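Local coordinates for conserved protein with 2 CBS domains (Pyrobaculum aerophilum, PDB 2RIH) that binds AMP through a pair of CBS domains and may thereby act as a sensor of adenine nucleotides in this hyperthermophilic archaeon, at residues 115-118 against 119-123. Numbering follows the deposited sequence.
Sequences GVLS and IRDLC. With SO4 (sulfate ion), chain D.
S118, the last residue of strand 113-118, and D121, in the first turn of helix 119-123, grip each other in a capping box. The backbone N of S118 donates to D121 OD2 at 2.7 Å, nearly straight at 163°, meeting the anti side of the carboxylate, while S118 OG accepts from R120 N at 3.0 Å. A weak backbone bond from D121 N to S118 O closes the turn. The chi1 of 170° sets S118 OG beside its carbonyl carbon, where it can take R120 N and also donate to sulfate O1, 2.7 Å away. D121 OD1 forms a salt bridge with K12. This strand-to-helix junction belongs to the second CBS domain, and S118, R120 and D121 all belong to an AMP site; the sulfate, further held by H103 and G37 of the same chain and R57 of the second subunit, may mark that pocket. The bend of R120 at chi3 (145°) turns its guanidinium toward the sulfate, O1 at its edge in plane and O3 met obliquely by NH1 in a weak 2.8 Å bond, while NE reaches N100 of the second subunit. A leucine in place of R120 would probably cost the anion this cationic partner and N100 this donor. L117 CD1 packs on D121 CB, and L117 CD2 meets L122 CD2 at 3.8 Å, the two leucine side chains crossing nearly at right angles beside helix 89-99.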
loop_
_atom_site.group_PDB
_atom_site.type_symbol
_atom_site.label_atom_id
_atom_site.label_comp_id
_atom_site.label_asym_id
_atom_site.label_seq_id
_atom_site.Cartn_x
_atom_site.Cartn_y
_atom_site.Cartn_z
ATOM N N GLY A 115 10.924 -6.614 12.715
ATOM C CA GLY A 115 10.453 -5.497 11.939
ATOM C C GLY A 115 9.358 -5.904 10.993
ATOM O O GLY A 115 8.828 -7.033 11.062
ATOM N N VAL A 116 9.020 -4.956 10.128
ATOM C CA VAL A 116 8.066 -5.149 9.060
ATOM C C VAL A 116 8.719 -4.642 7.774
ATOM O O VAL A 116 9.223 -3.515 7.711
ATOM C CB VAL A 116 6.750 -4.383 9.333
ATOM C CG1 VAL A 116 5.820 -4.427 8.093
ATOM C CG2 VAL A 116 6.056 -4.945 10.570
ATOM N N LEU A 117 8.716 -5.496 6.764
ATOM C CA LEU A 117 9.272 -5.182 5.466
ATOM C C LEU A 117 8.120 -4.861 4.514
ATOM O O LEU A 117 7.118 -5.574 4.473
ATOM C CB LEU A 117 10.072 -6.385 4.962
ATOM C CG LEU A 117 10.973 -6.218 3.742
ATOM C CD1 LEU A 117 12.211 -5.389 4.094
ATOM C CD2 LEU A 117 11.379 -7.590 3.196
ATOM N N SER A 118 8.273 -3.776 3.764
ATOM C CA SER A 118 7.291 -3.344 2.803
ATOM C C SER A 118 7.750 -3.639 1.377
ATOM O O SER A 118 8.935 -3.814 1.115
ATOM C CB SER A 118 7.075 -1.839 2.944
ATOM O OG SER A 118 6.295 -1.358 1.885
ATOM N N ILE A 119 6.788 -3.661 0.461
ATOM C CA ILE A 119 7.065 -3.733 -0.962
ATOM C C ILE A 119 7.900 -2.507 -1.431
ATOM O O ILE A 119 8.706 -2.605 -2.359
ATOM C CB ILE A 119 5.741 -3.877 -1.752
ATOM C CG1 ILE A 119 6.009 -4.345 -3.179
ATOM C CG2 ILE A 119 4.934 -2.564 -1.738
ATOM C CD1 ILE A 119 4.769 -4.901 -3.849
ATOM N N ARG A 120 7.731 -1.371 -0.760
ATOM C CA ARG A 120 8.581 -0.182 -0.988
ATOM C C ARG A 120 10.057 -0.456 -0.773
ATOM O O ARG A 120 10.907 0.093 -1.486
ATOM C CB ARG A 120 8.238 0.920 -0.001
ATOM C CG ARG A 120 7.187 1.878 -0.405
ATOM C CD ARG A 120 6.816 2.704 0.824
ATOM N NE ARG A 120 6.490 4.057 0.449
ATOM C CZ ARG A 120 5.315 4.650 0.579
ATOM N NH1 ARG A 120 4.262 4.054 1.127
ATOM N NH2 ARG A 120 5.224 5.890 0.156
ATOM N N ASP A 121 10.358 -1.257 0.247
ATOM C CA ASP A 121 11.741 -1.569 0.621
ATOM C C ASP A 121 12.444 -2.446 -0.412
ATOM O O ASP A 121 13.672 -2.380 -0.570
ATOM C CB ASP A 121 11.778 -2.273 1.980
ATOM C CG ASP A 121 11.202 -1.423 3.101
ATOM O OD1 ASP A 121 11.669 -0.271 3.284
ATOM O OD2 ASP A 121 10.298 -1.919 3.824
ATOM N N LEU A 122 11.665 -3.266 -1.111
ATOM C CA LEU A 122 12.210 -4.253 -2.031
ATOM C C LEU A 122 12.271 -3.794 -3.480
ATOM O O LEU A 122 13.098 -4.279 -4.254
ATOM C CB LEU A 122 11.345 -5.514 -1.993
ATOM C CG LEU A 122 11.265 -6.300 -0.694
ATOM C CD1 LEU A 122 10.274 -7.435 -0.844
ATOM C CD2 LEU A 122 12.640 -6.817 -0.301
ATOM N N CYS A 123 11.386 -2.878 -3.854
ATOM C CA CYS A 123 11.084 -2.679 -5.265
ATOM C C CYS A 123 11.631 -1.413 -5.914
ATOM O O CYS A 123 11.389 -1.188 -7.099
ATOM C CB CYS A 123 9.575 -2.767 -5.449
ATOM S SG CYS A 123 8.956 -4.363 -4.933
HETATM S S SO4 D . 4.681 1.340 3.712
HETATM O O1 SO4 D . 4.541 0.677 2.428
HETATM O O2 SO4 D . 6.091 1.391 4.078
HETATM O O3 SO4 D . 4.195 2.700 3.623
HETATM O O4 SO4 D . 3.934 0.622 4.724
#